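Local coordinates for uncharacterized protein (PDB 4PAR) that cleaves DNA containing 5-hydroxymethylcytosine, pairing a Vsr-like endonuclease domain with an SRA-like domain that probably recognises the modified base, at residues 16-22 / 44-48; 67-71 / 150-154; 121-125 / 138-142; 39-43 / 163-167; 83-87 / 97-103. The protein carries 3 engineered substitutions. All coordinates share one frame. Numbering follows the deposited sequence.

Interaction 1. Residues 16-22 / 44-48; sequences QLGRTKN and FVTQQ
A single threonine hydroxyl is bonded twice: T46 OG1, with chi1 at p, donates a very short 2.5 Å hydrogen bond to Q16 O and accepts one of 2.7 Å from R19 NE. The contact lies in the Vsr-like nuclease domain, where the loop leaving helix 7-16 meets the start of strand 45-51, next to the bound DNA; T20 packs on a phosphate. Q16 is still helical, and its CA is 5.7 Å from that of T46. Its m, m side chain turns OE1 back to accept from T46 N (2.9 Å, nearly linear) and from R19 NH2 (2.8 Å), while NE2 binds N278. R19, m at chi1 and t at chi2 and chi3, lies along 44-48 and places NH1 on the carbonyl of N278. Next to this polar set F44, chi1 p, receives Q16 CB on CE1 at 3.8 Å and L17 CD2 on CE1 at 4.2 Å. The chain turns a corner at T46 and Q47. Q47 has left-handed angles (60/47) and with Q48 forms a G1 beta bulge opposite T60. Its extended m, t side chain runs beside N22, whose ND2 is 3.3 Å from Q47 CD, and Q47 NE2 donates to T20 O at 3.0 Å.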
# COMPACT_ATOMS: atom_id res chain seq x y z
N GLN F 16 -4.33 20.26 3.62
CA GLN F 16 -5.79 20.32 3.71
C GLN F 16 -6.40 20.70 2.37
O GLN F 16 -7.48 20.24 2.01
CB GLN F 16 -6.26 21.30 4.79
CG GLN F 16 -5.94 20.88 6.23
CD GLN F 16 -6.77 19.70 6.73
OE1 GLN F 16 -7.90 19.48 6.28
NE2 GLN F 16 -6.22 18.95 7.66
N LEU F 17 -5.70 21.56 1.63
CA LEU F 17 -6.17 22.01 0.33
C LEU F 17 -5.59 21.14 -0.79
O LEU F 17 -5.83 21.38 -1.98
CB LEU F 17 -5.81 23.48 0.11
CG LEU F 17 -6.40 24.41 1.17
CD1 LEU F 17 -5.96 25.84 0.95
CD2 LEU F 17 -7.90 24.33 1.17
N GLY F 18 -4.82 20.14 -0.39
CA GLY F 18 -4.19 19.23 -1.34
C GLY F 18 -4.77 17.83 -1.38
O GLY F 18 -4.15 16.92 -1.92
N ARG F 19 -5.94 17.64 -0.79
CA ARG F 19 -6.56 16.31 -0.76
C ARG F 19 -7.07 15.94 -2.13
O ARG F 19 -7.45 16.81 -2.91
CB ARG F 19 -7.71 16.25 0.24
CG ARG F 19 -7.33 16.35 1.70
CD ARG F 19 -8.56 16.16 2.55
NE ARG F 19 -8.42 16.73 3.89
CZ ARG F 19 -7.86 16.09 4.90
NH1 ARG F 19 -7.38 14.86 4.72
NH2 ARG F 19 -7.77 16.67 6.09
N THR F 20 -7.09 14.64 -2.42
CA THR F 20 -7.68 14.16 -3.66
C THR F 20 -9.18 14.49 -3.65
O THR F 20 -9.90 14.16 -2.70
CB THR F 20 -7.44 12.64 -3.86
OG1 THR F 20 -8.23 12.16 -4.95
CG2 THR F 20 -7.78 11.86 -2.61
N LYS F 21 -9.64 15.17 -4.70
CA LYS F 21 -10.98 15.76 -4.74
C LYS F 21 -12.10 14.73 -4.76
O LYS F 21 -12.06 13.77 -5.52
CB LYS F 21 -11.12 16.66 -5.97
CG LYS F 21 -10.30 17.94 -5.90
CD LYS F 21 -10.20 18.60 -7.27
CE LYS F 21 -11.57 18.89 -7.86
NZ LYS F 21 -12.37 19.81 -7.00
N ASN F 22 -13.09 14.93 -3.89
CA ASN F 22 -14.31 14.14 -3.93
C ASN F 22 -15.28 14.66 -4.99
O ASN F 22 -15.89 13.89 -5.72
CB ASN F 22 -14.98 14.13 -2.56
CG ASN F 22 -14.16 13.38 -1.54
OD1 ASN F 22 -13.49 12.40 -1.86
ND2 ASN F 22 -14.21 13.84 -0.29
N PHE F 44 -9.29 25.21 10.17
CA PHE F 44 -10.24 24.62 9.23
C PHE F 44 -9.84 23.20 8.84
O PHE F 44 -8.66 22.84 8.90
CB PHE F 44 -10.39 25.50 7.98
CG PHE F 44 -9.15 25.57 7.13
CD1 PHE F 44 -8.89 24.62 6.16
CD2 PHE F 44 -8.26 26.61 7.29
CE1 PHE F 44 -7.77 24.68 5.39
CE2 PHE F 44 -7.12 26.68 6.51
CZ PHE F 44 -6.88 25.72 5.56
N VAL F 45 -10.83 22.41 8.44
CA VAL F 45 -10.60 21.03 8.03
C VAL F 45 -11.37 20.75 6.74
O VAL F 45 -12.53 21.15 6.60
CB VAL F 45 -11.06 20.02 9.12
CG1 VAL F 45 -10.62 18.61 8.77
CG2 VAL F 45 -10.53 20.41 10.48
N THR F 46 -10.72 20.08 5.79
CA THR F 46 -11.40 19.67 4.56
C THR F 46 -11.77 18.20 4.59
O THR F 46 -11.02 17.38 5.12
CB THR F 46 -10.55 19.93 3.30
OG1 THR F 46 -9.28 19.28 3.44
CG2 THR F 46 -10.35 21.43 3.08
N GLN F 47 -12.92 17.87 4.01
CA GLN F 47 -13.39 16.49 3.94
C GLN F 47 -13.57 15.91 5.34
O GLN F 47 -13.14 14.80 5.62
CB GLN F 47 -12.44 15.64 3.11
CG GLN F 47 -12.26 16.16 1.72
CD GLN F 47 -11.45 15.23 0.86
OE1 GLN F 47 -11.06 14.15 1.29
NE2 GLN F 47 -11.18 15.65 -0.38
N GLN F 48 -14.22 16.69 6.20
CA GLN F 48 -14.46 16.26 7.57
C GLN F 48 -15.58 15.25 7.59
O GLN F 48 -16.68 15.53 7.12
CB GLN F 48 -14.81 17.45 8.46
CG GLN F 48 -15.24 17.07 9.86
CD GLN F 48 -14.14 16.39 10.65
OE1 GLN F 48 -13.06 16.94 10.83
NE2 GLN F 48 -14.42 15.18 11.12

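Interaction 2. Residues 67-71 / 150-154; sequences LGIHI and IKTAK
Helix-on-sheet packing in the core of the PD-(D/E)XK-type nuclease domain sets helix 150-154, part of helix 136-159, on strand 69-71. The short axes run nearly antiparallel, at 172°, and approach to 11.2 Å, so side chains fill the gap. The closest CA pair is L67 with A153, 6.7 Å apart. L67 (m, p) sits before the strand and is most covered: its CD2 lies 3.7 Å from I150 CG2, 3.8 Å from A153 CB and 3.3 Å from I150 O, the carbonyl that also accepts the helical bond from K154 N. G68 then takes left-handed angles (55/46) and, with I69, makes a G1 beta bulge facing F64, after which the chain is extended. Alternation turns I69 and I71 toward the helix and leaves H70 on the other face, stacked on Y63. I69, m and t, sets CD1 4.1 Å from A153 CB; I71 CD1 meets CD1 of I150 (m, t) at 4.2 Å. K154 offers its CB to L67 CD2 at 4.4 Å, while its NZ leads away to a salt bridge with D39. Between the two segments the contact is apolar, so its fit depends on close packing of leucine, isoleucine and alanine side chains, without directional bonds.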
# COMPACT_ATOMS: atom_id res chain seq x y z
N LEU F 67 -16.00 27.59 15.12
CA LEU F 67 -17.28 28.26 14.86
C LEU F 67 -18.43 27.27 14.66
O LEU F 67 -19.59 27.67 14.55
CB LEU F 67 -17.16 29.16 13.63
CG LEU F 67 -16.34 30.45 13.67
CD1 LEU F 67 -14.85 30.19 13.87
CD2 LEU F 67 -16.56 31.25 12.39
N GLY F 68 -18.11 25.98 14.63
CA GLY F 68 -19.10 24.96 14.31
C GLY F 68 -19.78 25.22 12.98
O GLY F 68 -21.00 25.13 12.87
N ILE F 69 -19.00 25.56 11.96
CA ILE F 69 -19.58 25.89 10.66
C ILE F 69 -19.08 24.98 9.54
O ILE F 69 -17.88 24.76 9.39
CB ILE F 69 -19.27 27.34 10.25
CG1 ILE F 69 -19.99 28.31 11.19
CG2 ILE F 69 -19.69 27.58 8.82
CD1 ILE F 69 -20.02 29.72 10.69
N HIS F 70 -20.01 24.46 8.74
CA HIS F 70 -19.63 23.66 7.60
C HIS F 70 -20.00 24.34 6.30
O HIS F 70 -20.90 25.18 6.25
CB HIS F 70 -20.27 22.28 7.64
CG HIS F 70 -19.84 21.44 8.80
ND1 HIS F 70 -18.91 20.44 8.67
CD2 HIS F 70 -20.23 21.45 10.10
CE1 HIS F 70 -18.73 19.86 9.85
NE2 HIS F 70 -19.52 20.45 10.73
N ILE F 71 -19.28 23.96 5.25
CA ILE F 71 -19.57 24.40 3.91
C ILE F 71 -19.55 23.17 3.01
O ILE F 71 -18.58 22.40 3.00
CB ILE F 71 -18.57 25.45 3.43
CG1 ILE F 71 -18.75 26.73 4.24
CG2 ILE F 71 -18.77 25.73 1.95
CD1 ILE F 71 -17.46 27.43 4.56
N ILE F 150 -19.11 33.71 8.30
CA ILE F 150 -17.96 33.26 9.07
C ILE F 150 -17.39 34.38 9.93
O ILE F 150 -17.18 34.21 11.14
CB ILE F 150 -16.84 32.73 8.15
CG1 ILE F 150 -17.32 31.51 7.37
CG2 ILE F 150 -15.60 32.40 8.96
CD1 ILE F 150 -16.27 30.94 6.46
N LYS F 151 -17.15 35.54 9.32
CA LYS F 151 -16.58 36.67 10.03
C LYS F 151 -17.48 37.13 11.17
O LYS F 151 -16.99 37.44 12.26
CB LYS F 151 -16.31 37.83 9.07
CG LYS F 151 -15.09 37.64 8.18
CD LYS F 151 -14.81 38.87 7.34
CE LYS F 151 -13.47 38.76 6.63
NZ LYS F 151 -13.21 39.94 5.76
N THR F 152 -18.78 37.16 10.94
CA THR F 152 -19.70 37.67 11.94
C THR F 152 -19.89 36.66 13.07
O THR F 152 -20.13 37.03 14.22
CB THR F 152 -21.07 38.06 11.32
OG1 THR F 152 -21.79 38.91 12.23
CG2 THR F 152 -21.92 36.83 10.99
N ALA F 153 -19.76 35.37 12.76
CA ALA F 153 -19.77 34.35 13.80
C ALA F 153 -18.52 34.48 14.66
O ALA F 153 -18.59 34.40 15.89
CB ALA F 153 -19.86 32.96 13.18
N LYS F 154 -17.39 34.70 14.00
CA LYS F 154 -16.13 34.91 14.70
C LYS F 154 -16.23 36.12 15.62
O LYS F 154 -15.69 36.11 16.72
CB LYS F 154 -14.97 35.09 13.71
CG LYS F 154 -13.61 35.12 14.37
CD LYS F 154 -12.58 35.86 13.53
CE LYS F 154 -11.29 36.08 14.32
NZ LYS F 154 -10.33 36.94 13.58

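Interaction 3. Residues 121-125 / 138-142; sequences FRVNV and NIHQQ
Q142 gives up the most surface. Its CA-to-CB bond points toward the strand, and with chi1 m and chi2 t the carboxamide pairs with the backbone of N124 in both directions: N124 N donates to Q142 OE1 at 2.9 Å, and Q142 NE2 donates to N124 O at 3.1 Å. The same NE2 gives a very short 2.4 Å bond to OD1 of N138, one helical turn back, where the backbone bond from Q142 N to N138 O measures 3.0 Å. Strand 121-124 is the outermost strand within the chain on this side of the five-stranded mixed sheet of the Vsr-like nuclease fold, and helix 138-142, part of 136-159, packs along it. Their axes lie 8.5 Å apart and nearly antiparallel, at 174°; the CA of V123 is 6.4 Å from that of Q142, that of V125 6.5 Å from that of I139. I139, m and t, fills the apolar side, with CG2 4.4 Å from V123 CG1 and CD1 4.2 Å from V125 CB. V123, chi1 t, also brings its CG1 to 3.6 Å from Q142 OE1, and touches I146 of the same helix and V29 of helix 26-37. H140 meets the ring of F40 of the second subunit.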
# COMPACT_ATOMS: atom_id res chain seq x y z
N PHE F 121 -23.66 25.65 5.42
CA PHE F 121 -23.89 26.53 4.29
C PHE F 121 -23.63 25.77 3.00
O PHE F 121 -22.71 24.97 2.92
CB PHE F 121 -23.01 27.76 4.37
CG PHE F 121 -23.35 28.68 5.50
CD1 PHE F 121 -24.44 29.52 5.41
CD2 PHE F 121 -22.57 28.71 6.64
CE1 PHE F 121 -24.76 30.38 6.45
CE2 PHE F 121 -22.88 29.56 7.68
CZ PHE F 121 -23.98 30.40 7.58
N ARG F 122 -24.45 26.03 1.99
CA ARG F 122 -24.29 25.31 0.74
C ARG F 122 -23.88 26.23 -0.39
O ARG F 122 -24.15 27.43 -0.36
CB ARG F 122 -25.58 24.58 0.39
CG ARG F 122 -25.73 23.29 1.16
CD ARG F 122 -27.02 22.56 0.87
NE ARG F 122 -27.22 21.51 1.86
CZ ARG F 122 -27.83 21.70 3.03
NH1 ARG F 122 -28.33 22.89 3.33
NH2 ARG F 122 -27.95 20.69 3.88
N VAL F 123 -23.19 25.67 -1.37
CA VAL F 123 -22.89 26.42 -2.58
C VAL F 123 -23.41 25.68 -3.81
O VAL F 123 -22.97 24.57 -4.10
CB VAL F 123 -21.39 26.67 -2.72
CG1 VAL F 123 -21.13 27.59 -3.91
CG2 VAL F 123 -20.85 27.28 -1.43
N ASN F 124 -24.35 26.30 -4.52
CA ASN F 124 -24.96 25.67 -5.68
C ASN F 124 -24.25 26.07 -6.96
O ASN F 124 -24.31 27.23 -7.38
CB ASN F 124 -26.44 26.05 -5.77
CG ASN F 124 -27.18 25.75 -4.50
OD1 ASN F 124 -27.34 26.62 -3.64
ND2 ASN F 124 -27.64 24.51 -4.35
N VAL F 125 -23.59 25.10 -7.57
CA VAL F 125 -22.70 25.36 -8.69
C VAL F 125 -23.34 25.15 -10.06
O VAL F 125 -22.71 25.39 -11.08
CB VAL F 125 -21.47 24.48 -8.59
CG1 VAL F 125 -20.76 24.74 -7.28
CG2 VAL F 125 -21.87 23.02 -8.70
N ASN F 138 -22.19 34.60 -9.76
CA ASN F 138 -23.13 34.07 -8.79
C ASN F 138 -22.44 33.23 -7.72
O ASN F 138 -22.68 33.41 -6.51
CB ASN F 138 -24.19 33.23 -9.50
CG ASN F 138 -25.19 32.62 -8.54
OD1 ASN F 138 -24.92 31.60 -7.91
ND2 ASN F 138 -26.35 33.24 -8.42
N ILE F 139 -21.59 32.31 -8.17
CA ILE F 139 -20.83 31.45 -7.26
C ILE F 139 -20.02 32.30 -6.29
O ILE F 139 -20.06 32.09 -5.07
CB ILE F 139 -19.91 30.50 -8.04
CG1 ILE F 139 -20.74 29.51 -8.86
CG2 ILE F 139 -18.98 29.76 -7.09
CD1 ILE F 139 -19.99 28.30 -9.36
N HIS F 140 -19.31 33.28 -6.85
CA HIS F 140 -18.54 34.23 -6.05
C HIS F 140 -19.40 34.95 -5.02
O HIS F 140 -18.96 35.17 -3.90
CB HIS F 140 -17.85 35.25 -6.96
CG HIS F 140 -16.73 34.68 -7.77
ND1 HIS F 140 -16.03 35.42 -8.69
CD2 HIS F 140 -16.19 33.44 -7.79
CE1 HIS F 140 -15.10 34.67 -9.25
NE2 HIS F 140 -15.18 33.46 -8.72
N GLN F 141 -20.62 35.32 -5.40
CA GLN F 141 -21.53 35.98 -4.47
C GLN F 141 -21.88 35.07 -3.29
O GLN F 141 -21.74 35.47 -2.13
CB GLN F 141 -22.81 36.43 -5.20
CG GLN F 141 -22.60 37.63 -6.11
CD GLN F 141 -23.79 37.90 -7.03
OE1 GLN F 141 -24.75 37.13 -7.06
NE2 GLN F 141 -23.72 38.99 -7.78
N GLN F 142 -22.30 33.84 -3.60
CA GLN F 142 -22.55 32.83 -2.58
C GLN F 142 -21.36 32.68 -1.61
O GLN F 142 -21.52 32.64 -0.38
CB GLN F 142 -22.85 31.48 -3.24
CG GLN F 142 -24.01 31.50 -4.24
CD GLN F 142 -24.35 30.11 -4.78
OE1 GLN F 142 -24.42 29.14 -4.04
NE2 GLN F 142 -24.56 30.03 -6.09

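Interaction 4. Residues 39-43 / 163-167; sequences DFTLK and FKEWN
D39 opens an Asx turn: its OD1 accepts from T41 N at 2.9 Å and from T41 OG1 at 2.5 Å, while OD2 makes a salt bridge with K154. F40 follows, its carbonyl oxygen 3.0 Å from W166 CE3 near the plane of the indole. T41, chi1 p, has the nearest CA, 4.8 Å from that of W166; T41 O accepts a weak hydrogen bond from W166 N at 3.2 Å, and T41 OG1 comes 3.9 Å from F163 CZ. L42 starts away, but its CD1 curls back to 4.0 Å from F163 CZ. K43, all t, lays its CB over the five-membered ring of W166, 3.6 Å from the centroid and 14° off the normal, a CH-pi contact. Both F163 and W166 have chi1 at t on an extended backbone, and Y12 of helix 7-16 meets the indole. This is loop-on-loop surface packing, tying the loop between helix 26-37 and strand 45-51 of the nuclease domain to the linker that follows helix 136-159 and leads toward the SRA-like domain.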
# COMPACT_ATOMS: atom_id res chain seq x y z
N ASP F 39 -8.08 34.48 7.19
CA ASP F 39 -7.85 34.60 8.63
C ASP F 39 -7.41 33.23 9.15
O ASP F 39 -8.21 32.29 9.18
CB ASP F 39 -9.11 35.07 9.37
CG ASP F 39 -8.87 35.29 10.86
OD1 ASP F 39 -7.82 34.87 11.39
OD2 ASP F 39 -9.75 35.89 11.51
N PHE F 40 -6.16 33.12 9.56
CA PHE F 40 -5.63 31.84 9.99
C PHE F 40 -5.65 31.64 11.50
O PHE F 40 -5.17 30.64 12.02
CB PHE F 40 -4.23 31.64 9.41
CG PHE F 40 -4.24 31.45 7.93
CD1 PHE F 40 -4.15 32.54 7.08
CD2 PHE F 40 -4.40 30.19 7.38
CE1 PHE F 40 -4.19 32.36 5.71
CE2 PHE F 40 -4.43 30.01 6.02
CZ PHE F 40 -4.33 31.10 5.18
N THR F 41 -6.23 32.60 12.22
CA THR F 41 -6.60 32.34 13.60
C THR F 41 -7.77 31.36 13.61
O THR F 41 -8.13 30.81 14.65
CB THR F 41 -6.99 33.63 14.36
OG1 THR F 41 -8.17 34.20 13.78
CG2 THR F 41 -5.85 34.64 14.30
N LEU F 42 -8.35 31.15 12.43
CA LEU F 42 -9.44 30.20 12.24
C LEU F 42 -8.93 28.85 11.74
O LEU F 42 -8.46 28.75 10.61
CB LEU F 42 -10.46 30.75 11.25
CG LEU F 42 -11.68 31.49 11.80
CD1 LEU F 42 -11.28 32.53 12.84
CD2 LEU F 42 -12.43 32.14 10.66
N LYS F 43 -9.02 27.82 12.57
CA LYS F 43 -8.65 26.48 12.13
C LYS F 43 -9.70 25.97 11.17
O LYS F 43 -10.88 26.29 11.32
CB LYS F 43 -8.49 25.53 13.32
CG LYS F 43 -8.01 24.14 12.95
CD LYS F 43 -7.77 23.27 14.17
CE LYS F 43 -7.37 21.85 13.77
NZ LYS F 43 -7.09 20.98 14.94
N PHE F 163 -13.83 33.08 22.32
CA PHE F 163 -13.00 32.72 21.18
C PHE F 163 -11.54 32.48 21.55
O PHE F 163 -10.90 33.32 22.18
CB PHE F 163 -13.07 33.80 20.10
CG PHE F 163 -12.18 33.54 18.91
CD1 PHE F 163 -12.56 32.67 17.91
CD2 PHE F 163 -10.95 34.18 18.80
CE1 PHE F 163 -11.74 32.43 16.82
CE2 PHE F 163 -10.13 33.95 17.72
CZ PHE F 163 -10.52 33.08 16.72
N LYS F 164 -11.02 31.32 21.14
CA LYS F 164 -9.64 30.95 21.39
C LYS F 164 -8.89 30.82 20.07
O LYS F 164 -9.18 29.92 19.28
CB LYS F 164 -9.57 29.64 22.18
CG LYS F 164 -9.96 29.79 23.65
CD LYS F 164 -10.26 28.45 24.31
CE LYS F 164 -11.66 27.98 23.98
NZ LYS F 164 -12.70 28.91 24.50
N GLU F 165 -7.94 31.72 19.83
CA GLU F 165 -7.24 31.73 18.55
C GLU F 165 -6.42 30.46 18.37
O GLU F 165 -6.05 29.80 19.33
CB GLU F 165 -6.34 32.97 18.42
CG GLU F 165 -5.18 33.02 19.38
CD GLU F 165 -4.33 34.26 19.17
OE1 GLU F 165 -4.62 35.02 18.22
OE2 GLU F 165 -3.38 34.48 19.95
N TRP F 166 -6.16 30.12 17.12
CA TRP F 166 -5.58 28.83 16.77
C TRP F 166 -4.05 28.86 16.77
O TRP F 166 -3.44 29.77 16.21
CB TRP F 166 -6.11 28.41 15.40
CG TRP F 166 -5.53 27.16 14.86
CD1 TRP F 166 -5.21 26.02 15.55
CD2 TRP F 166 -5.20 26.90 13.49
NE1 TRP F 166 -4.70 25.07 14.69
CE2 TRP F 166 -4.69 25.59 13.42
CE3 TRP F 166 -5.30 27.65 12.31
CZ2 TRP F 166 -4.27 25.02 12.22
CZ3 TRP F 166 -4.89 27.08 11.13
CH2 TRP F 166 -4.38 25.78 11.09
N ASN F 167 -3.45 27.88 17.43
CA ASN F 167 -1.99 27.72 17.42
C ASN F 167 -1.56 26.26 17.25
O ASN F 167 -1.91 25.40 18.06
CB ASN F 167 -1.38 28.28 18.69
CG ASN F 167 0.14 28.27 18.66
OD1 ASN F 167 0.75 28.37 17.59
ND2 ASN F 167 0.75 28.15 19.82

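Interaction 5. Residues 83-87 / 97-103; sequences SKMEY and YSISQTE
M85 sits at the apolar centre, its m, t, p side chain bringing CE 3.6 Å from Y97 CB and CG 3.7 Å from I99 CD1, with L59 of strand 57-64 packing on both. Across the Y97 ring from M85, Y87 CD1 lies 3.4 Å from Y97 CE2, over its face; the rings are oblique at 48°, centroids 4.9 Å apart. Strands 85-87 and 97-99 run antiparallel but twisted, with axes at 138° and 4.5 Å apart. M85-I99 and Y87-Y97 are non-hydrogen-bonded pairs; between them E86 and S98 are bonded both ways, E86 N to S98 O and S98 N to E86 O, each 2.9 Å. On their face E86 CG approaches S98 OG at 3.4 Å, and K56 forms a salt bridge with E86 and a hydrogen bond with S98 OG. Farther out S100 OG gives a weak bond to K84 O, and K84 CD lies 3.3 Å from E103 OE2. This is a two-stranded beta hairpin that runs into helix 101-104, close to the bound DNA.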
# COMPACT_ATOMS: atom_id res chain seq x y z
N SER F 83 -16.75 7.80 -7.30
CA SER F 83 -16.78 8.01 -5.88
C SER F 83 -17.68 7.01 -5.22
O SER F 83 -18.64 6.54 -5.80
CB SER F 83 -17.27 9.41 -5.57
OG SER F 83 -18.66 9.47 -5.70
N LYS F 84 -17.36 6.71 -3.97
CA LYS F 84 -18.13 5.80 -3.14
C LYS F 84 -19.34 6.52 -2.56
O LYS F 84 -20.18 5.92 -1.88
CB LYS F 84 -17.25 5.23 -2.03
CG LYS F 84 -15.91 4.68 -2.52
CD LYS F 84 -14.96 4.38 -1.37
CE LYS F 84 -13.61 3.91 -1.88
NZ LYS F 84 -12.69 3.56 -0.75
N MET F 85 -19.43 7.82 -2.83
CA MET F 85 -20.48 8.65 -2.26
C MET F 85 -21.83 8.41 -2.91
O MET F 85 -21.94 7.70 -3.91
CB MET F 85 -20.10 10.13 -2.37
CG MET F 85 -18.79 10.49 -1.70
SD MET F 85 -18.09 12.05 -2.27
CE MET F 85 -19.19 13.23 -1.51
N GLU F 86 -22.85 9.03 -2.33
CA GLU F 86 -24.21 8.97 -2.85
C GLU F 86 -24.99 10.20 -2.41
O GLU F 86 -24.78 10.73 -1.31
CB GLU F 86 -24.91 7.68 -2.40
CG GLU F 86 -25.02 7.49 -0.90
CD GLU F 86 -25.65 6.15 -0.52
OE1 GLU F 86 -25.55 5.20 -1.32
OE2 GLU F 86 -26.25 6.06 0.57
N TYR F 87 -25.90 10.65 -3.27
CA TYR F 87 -26.60 11.91 -3.09
C TYR F 87 -27.99 11.67 -2.54
O TYR F 87 -28.84 11.09 -3.22
CB TYR F 87 -26.68 12.66 -4.43
CG TYR F 87 -27.10 14.11 -4.34
CD1 TYR F 87 -26.37 15.01 -3.58
CD2 TYR F 87 -28.20 14.58 -5.04
CE1 TYR F 87 -26.74 16.34 -3.50
CE2 TYR F 87 -28.58 15.91 -4.97
CZ TYR F 87 -27.84 16.79 -4.20
OH TYR F 87 -28.19 18.11 -4.11
N TYR F 97 -24.51 14.75 0.96
CA TYR F 97 -23.70 13.67 0.41
C TYR F 97 -23.28 12.70 1.49
O TYR F 97 -22.75 13.11 2.52
CB TYR F 97 -22.45 14.22 -0.28
CG TYR F 97 -22.72 15.16 -1.43
CD1 TYR F 97 -22.94 16.51 -1.20
CD2 TYR F 97 -22.74 14.70 -2.75
CE1 TYR F 97 -23.18 17.38 -2.24
CE2 TYR F 97 -22.98 15.57 -3.79
CZ TYR F 97 -23.20 16.91 -3.53
OH TYR F 97 -23.44 17.79 -4.56
N SER F 98 -23.48 11.41 1.24
CA SER F 98 -23.18 10.39 2.23
C SER F 98 -22.39 9.24 1.63
O SER F 98 -22.09 9.25 0.44
CB SER F 98 -24.47 9.88 2.86
OG SER F 98 -25.39 9.46 1.87
N ILE F 99 -22.06 8.25 2.45
CA ILE F 99 -21.30 7.10 1.99
C ILE F 99 -22.14 5.85 2.12
O ILE F 99 -22.92 5.73 3.07
CB ILE F 99 -20.00 6.93 2.79
CG1 ILE F 99 -19.30 8.27 2.97
CG2 ILE F 99 -19.08 5.92 2.13
CD1 ILE F 99 -18.94 8.95 1.66
N SER F 100 -22.00 4.92 1.18
CA SER F 100 -22.70 3.64 1.27
C SER F 100 -22.32 2.91 2.56
O SER F 100 -21.15 2.89 2.94
CB SER F 100 -22.41 2.77 0.05
OG SER F 100 -21.08 2.96 -0.41
N GLN F 101 -23.31 2.31 3.22
CA GLN F 101 -23.10 1.62 4.49
C GLN F 101 -22.02 0.55 4.41
O GLN F 101 -21.37 0.24 5.40
CB GLN F 101 -24.41 0.99 4.99
CG GLN F 101 -25.40 1.98 5.60
CD GLN F 101 -26.16 2.79 4.57
OE1 GLN F 101 -25.64 3.12 3.50
NE2 GLN F 101 -27.41 3.11 4.88
N THR F 102 -21.85 -0.03 3.22
CA THR F 102 -20.79 -1.00 2.98
C THR F 102 -19.42 -0.34 3.12
O THR F 102 -18.49 -0.94 3.67
CB THR F 102 -20.93 -1.64 1.58
OG1 THR F 102 -21.13 -0.62 0.59
CG2 THR F 102 -22.10 -2.61 1.55
N GLU F 103 -19.29 0.89 2.62
CA GLU F 103 -18.04 1.62 2.73
C GLU F 103 -17.96 2.37 4.05
O GLU F 103 -16.90 2.87 4.43
CB GLU F 103 -17.88 2.59 1.56
CG GLU F 103 -18.04 1.97 0.17
CD GLU F 103 -16.79 1.27 -0.32
OE1 GLU F 103 -16.15 0.54 0.47
OE2 GLU F 103 -16.44 1.44 -1.51

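In the fold
From the N terminus, interaction 1 comes first, closing a short loop around helix 26-37 and setting helix 7-16 against the start of strand 45-51. Interaction 4 crosses it: it opens at 39-43, inside that loop, and closes only at 163-167, so its span takes in interactions 2, 3 and 5. Interaction 2 in turn spans both 5 and 3, which follow each other: first the hairpin, then the edge strand with the long helix. Interactions 2 and 3 share helix 136-159 and neighbouring strands, and H70 O lies 2.9 Å from F121 N. K154 and I150 tie interaction 2 to 4, while N22 packing on M85 links 1 to 5.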